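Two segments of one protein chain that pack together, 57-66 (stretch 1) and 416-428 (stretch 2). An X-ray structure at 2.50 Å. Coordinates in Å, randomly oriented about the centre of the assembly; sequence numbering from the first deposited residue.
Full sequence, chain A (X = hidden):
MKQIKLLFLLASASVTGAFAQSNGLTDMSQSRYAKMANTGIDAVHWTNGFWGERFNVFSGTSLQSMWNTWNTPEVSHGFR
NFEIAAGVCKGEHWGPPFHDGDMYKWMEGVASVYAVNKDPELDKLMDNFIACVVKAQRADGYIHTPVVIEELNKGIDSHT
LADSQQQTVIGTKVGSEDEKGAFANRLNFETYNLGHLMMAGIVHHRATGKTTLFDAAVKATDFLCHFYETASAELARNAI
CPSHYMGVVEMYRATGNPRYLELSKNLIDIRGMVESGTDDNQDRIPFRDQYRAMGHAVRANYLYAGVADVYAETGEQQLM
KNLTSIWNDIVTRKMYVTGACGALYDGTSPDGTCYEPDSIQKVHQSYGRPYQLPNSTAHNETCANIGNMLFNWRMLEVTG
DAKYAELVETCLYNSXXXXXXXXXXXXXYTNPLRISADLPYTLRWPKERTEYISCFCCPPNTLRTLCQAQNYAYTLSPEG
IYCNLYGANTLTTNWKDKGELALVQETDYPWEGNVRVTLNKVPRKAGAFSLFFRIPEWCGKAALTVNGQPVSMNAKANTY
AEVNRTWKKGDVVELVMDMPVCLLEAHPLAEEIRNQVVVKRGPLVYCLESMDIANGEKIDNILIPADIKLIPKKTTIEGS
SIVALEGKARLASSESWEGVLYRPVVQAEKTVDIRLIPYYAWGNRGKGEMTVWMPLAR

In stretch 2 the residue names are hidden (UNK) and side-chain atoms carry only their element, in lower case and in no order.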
# COMPACT_ATOMS: atom_id res chain seq x y z
N VAL A 57 6.38 16.09 -6.67
CA VAL A 57 7.57 15.34 -6.97
C VAL A 57 7.22 14.24 -7.97
O VAL A 57 7.78 14.19 -9.07
CB VAL A 57 8.21 14.78 -5.72
CG1 VAL A 57 9.41 13.90 -6.08
CG2 VAL A 57 8.64 15.91 -4.80
N PHE A 58 6.26 13.38 -7.64
CA PHE A 58 6.04 12.18 -8.47
C PHE A 58 5.68 12.55 -9.91
O PHE A 58 6.21 11.95 -10.84
CB PHE A 58 4.98 11.21 -7.91
CG PHE A 58 5.15 10.84 -6.46
CD1 PHE A 58 6.41 10.68 -5.88
CD2 PHE A 58 4.02 10.67 -5.65
CE1 PHE A 58 6.55 10.35 -4.54
CE2 PHE A 58 4.16 10.35 -4.31
CZ PHE A 58 5.43 10.20 -3.75
N SER A 59 4.79 13.54 -10.07
CA SER A 59 4.29 13.95 -11.40
C SER A 59 5.31 14.83 -12.13
O SER A 59 5.57 14.68 -13.32
CB SER A 59 2.95 14.72 -11.28
OG SER A 59 3.17 16.09 -10.95
N GLY A 60 5.89 15.76 -11.39
CA GLY A 60 6.82 16.68 -11.96
C GLY A 60 8.27 16.29 -11.87
O GLY A 60 9.13 17.16 -12.02
N THR A 61 8.59 15.02 -11.66
CA THR A 61 10.02 14.60 -11.65
C THR A 61 10.22 13.12 -11.87
O THR A 61 10.99 12.72 -12.76
CB THR A 61 10.72 14.96 -10.32
OG1 THR A 61 10.54 16.36 -10.05
CG2 THR A 61 12.22 14.64 -10.37
N SER A 62 9.56 12.33 -11.03
CA SER A 62 9.75 10.89 -11.00
C SER A 62 9.40 10.26 -12.35
O SER A 62 10.20 9.51 -12.88
CB SER A 62 8.93 10.27 -9.88
OG SER A 62 9.19 10.90 -8.65
N LEU A 63 8.23 10.59 -12.91
CA LEU A 63 7.83 10.07 -14.22
C LEU A 63 8.84 10.38 -15.35
O LEU A 63 9.17 9.48 -16.12
CB LEU A 63 6.45 10.59 -14.63
CG LEU A 63 5.25 10.15 -13.79
CD1 LEU A 63 4.06 11.05 -14.07
CD2 LEU A 63 4.87 8.70 -14.05
N GLN A 64 9.33 11.63 -15.44
CA GLN A 64 10.35 11.98 -16.45
C GLN A 64 11.63 11.21 -16.18
O GLN A 64 12.16 10.56 -17.06
CB GLN A 64 10.72 13.47 -16.43
CG GLN A 64 9.57 14.45 -16.61
CD GLN A 64 9.61 15.57 -15.56
OE1 GLN A 64 10.61 16.30 -15.43
NE2 GLN A 64 8.53 15.70 -14.80
N SER A 65 12.10 11.29 -14.95
CA SER A 65 13.33 10.59 -14.51
C SER A 65 13.37 9.10 -14.85
O SER A 65 14.46 8.58 -15.16
CB SER A 65 13.52 10.76 -13.01
OG SER A 65 14.68 10.08 -12.59
N MET A 66 12.22 8.42 -14.79
CA MET A 66 12.13 7.00 -15.10
C MET A 66 12.10 6.70 -16.60
O MET A 66 12.66 5.71 -17.04
CB MET A 66 10.91 6.37 -14.44
CG MET A 66 11.00 4.85 -14.40
SD MET A 66 9.89 4.13 -13.17
CE MET A 66 8.38 3.98 -14.13
N UNK A 416 5.16 1.64 1.62
CA UNK A 416 5.05 1.90 0.17
C UNK A 416 5.80 3.21 -0.13
O UNK A 416 6.73 3.23 -0.94
c UNK A 416 3.42 2.43 -1.69
c UNK A 416 2.88 0.66 -0.02
c UNK A 416 3.57 2.00 -0.24
N UNK A 417 5.40 4.28 0.55
CA UNK A 417 6.08 5.55 0.44
C UNK A 417 7.56 5.45 0.87
O UNK A 417 8.41 6.22 0.39
c UNK A 417 4.96 8.85 2.22
c UNK A 417 5.32 6.62 1.23
c UNK A 417 5.89 8.73 -0.08
c UNK A 417 5.84 8.05 1.28
N UNK A 418 7.89 4.49 1.74
CA UNK A 418 9.30 4.27 2.12
C UNK A 418 10.13 3.77 0.95
O UNK A 418 11.34 3.88 0.94
o UNK A 418 8.96 2.00 2.75
c UNK A 418 9.38 3.25 3.24
N UNK A 419 9.46 3.18 -0.02
CA UNK A 419 10.12 2.62 -1.18
C UNK A 419 10.76 3.58 -2.16
O UNK A 419 11.49 3.12 -3.06
N UNK A 420 10.48 4.87 -2.02
CA UNK A 420 10.99 5.89 -2.92
C UNK A 420 11.65 6.97 -2.08
O UNK A 420 11.27 7.19 -0.95
c UNK A 420 9.87 6.48 -3.83
c UNK A 420 8.92 7.42 -3.06
c UNK A 420 10.46 7.15 -5.08
c UNK A 420 9.43 7.73 -6.06
N UNK A 421 12.66 7.62 -2.66
CA UNK A 421 13.35 8.77 -2.05
C UNK A 421 12.44 10.01 -1.96
O UNK A 421 11.37 10.06 -2.59
o UNK A 421 14.39 9.26 -4.25
c UNK A 421 14.63 9.11 -2.84
N UNK A 422 12.84 10.98 -1.14
CA UNK A 422 12.14 12.26 -1.09
C UNK A 422 12.34 13.06 -2.40
O UNK A 422 11.39 13.69 -2.85
c UNK A 422 12.55 13.05 0.13
c UNK A 422 12.66 13.20 2.61
c UNK A 422 12.02 12.48 1.45
c UNK A 422 10.50 12.57 1.54
N UNK A 423 13.52 12.97 -3.04
CA UNK A 423 13.72 13.59 -4.37
C UNK A 423 13.05 12.90 -5.55
O UNK A 423 13.28 13.29 -6.68
c UNK A 423 15.22 13.86 -4.68
o UNK A 423 17.32 12.75 -4.93
o UNK A 423 15.56 11.46 -4.97
c UNK A 423 16.08 12.59 -4.88
N UNK A 424 12.25 11.86 -5.30
CA UNK A 424 11.44 11.21 -6.34
C UNK A 424 12.18 10.36 -7.36
O UNK A 424 11.58 9.95 -8.34
N UNK A 425 13.46 10.10 -7.13
CA UNK A 425 14.33 9.53 -8.15
C UNK A 425 14.95 8.18 -7.81
O UNK A 425 15.34 7.44 -8.73
c UNK A 425 15.48 10.49 -8.42
c UNK A 425 16.34 12.46 -9.61
c UNK A 425 16.00 13.80 -10.19
n UNK A 425 17.20 14.38 -10.85
c UNK A 425 15.09 11.72 -9.20
N UNK A 426 15.08 7.88 -6.51
CA UNK A 426 15.73 6.65 -6.09
C UNK A 426 14.73 5.72 -5.37
O UNK A 426 13.80 6.20 -4.70
c UNK A 426 18.04 7.73 -5.99
c UNK A 426 19.18 8.19 -5.08
c UNK A 426 16.95 6.98 -5.23
n UNK A 426 19.43 9.54 -3.00
c UNK A 426 18.82 9.48 -4.36
N UNK A 427 14.94 4.41 -5.53
CA UNK A 427 14.03 3.40 -5.01
C UNK A 427 14.69 2.29 -4.14
O UNK A 427 15.83 1.88 -4.37
c UNK A 427 12.18 5.40 -8.68
c UNK A 427 10.80 5.47 -8.43
c UNK A 427 10.24 4.65 -7.45
c UNK A 427 13.29 2.75 -6.17
c UNK A 427 12.43 3.70 -6.94
c UNK A 427 12.98 4.51 -7.94
o UNK A 427 10.01 6.33 -9.16
c UNK A 427 11.06 3.78 -6.71
N UNK A 428 13.94 1.80 -3.15
CA UNK A 428 14.29 0.58 -2.44
C UNK A 428 13.58 -0.60 -3.06
O UNK A 428 12.38 -0.52 -3.34
c UNK A 428 16.45 2.43 1.85
c UNK A 428 13.80 0.62 -0.96
c UNK A 428 15.09 2.68 1.90
c UNK A 428 14.74 1.26 0.01
c UNK A 428 16.11 1.00 -0.02
c UNK A 428 16.96 1.58 0.89
c UNK A 428 14.24 2.08 1.00

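Position 416 has three side-chain carbons, one carrying the other two. The fork at the first carbon makes it Val416. It lies out of reach of stretch 1.

Position 417 has four carbons, forked at the second, and its end reaches the edge of the Phe58 ring. It is Leu417. Its CD1 is 4.0 Å from Phe58 CZ.

Position 418 has one carbon and one oxygen: Ser418. Its hydroxyl is hydrogen-bonded elsewhere in the structure.

Position 419 has no side-chain atoms and is Gly419. A CB here would clash with the carbonyl O of Val416.

Position 420 has four carbons, forked at the first, with one arm two carbons long. They touch Phe58 and Ser62. This is Ile420. Its CG2 sits 4.0 Å from Phe58 CE1, and its CD1 is 4.1 Å from Ser62 OG.

Position 421 again has one carbon and one oxygen, with no contact to stretch 1. It is Ser421, the start of a type I turn that ends at 424.

Position 422 has four carbons, forked at the second: Leu422. Its side chain starts away from the helix, but its backbone O is 3.8 Å from Val57 CG1.

Position 423 has two carbons, the second carrying two oxygens. It is Asp423, with CB pointing away from the helix. Ser421 OG donates a hydrogen bond to Asp423 OD1 (2.6 Å), tying the turn together.

Position 424 has no side-chain atoms. Its CA lies 3.4 Å from Val57 CG1, and phi is 72°. This is Gly424. A CB would fall 2.3 Å from Val57 CG1 and 2.6 Å from Ser62 OG, so the helix leaves no room for one.

Position 425 has four carbons in a row ending in nitrogen, and they touch Thr61 and Ser65. It is Lys425. Beyond chi1 (m) the chain is extended, with chi2 to chi4 all t. Its CG is 3.8 Å from Ser65 OG and its CE is 3.9 Å from Thr61 CG2.

Position 426 has the same make-up and is Lys426. Its CA-to-CB bond points away from stretch 1, and it makes no contact there. Its backbone N donates to Ser421 OG (2.7 Å).

Position 427 has one carbon, then a six-carbon ring bearing an oxygen that approaches Ser62. It is Tyr427, whose OH lies 4.1 Å from Ser62 CB.

Position 428 has one carbon and a bare six-carbon ring: Phe428, out of reach.

The contact centres on the bare backbone of Gly424, which lets the turn approach the helix closely. The CA atoms of Ser62 and Gly424 are 5.0 Å apart. Ser62 OG donates a hydrogen bond to Gly424 O (2.6 Å), the only one between the stretches. Phe58 adds apolar packing with Leu417 and Ile420. Together the two stretches bury 410 Å².

Stretch 2, residues 416-428: VLSGISLDGKKYF
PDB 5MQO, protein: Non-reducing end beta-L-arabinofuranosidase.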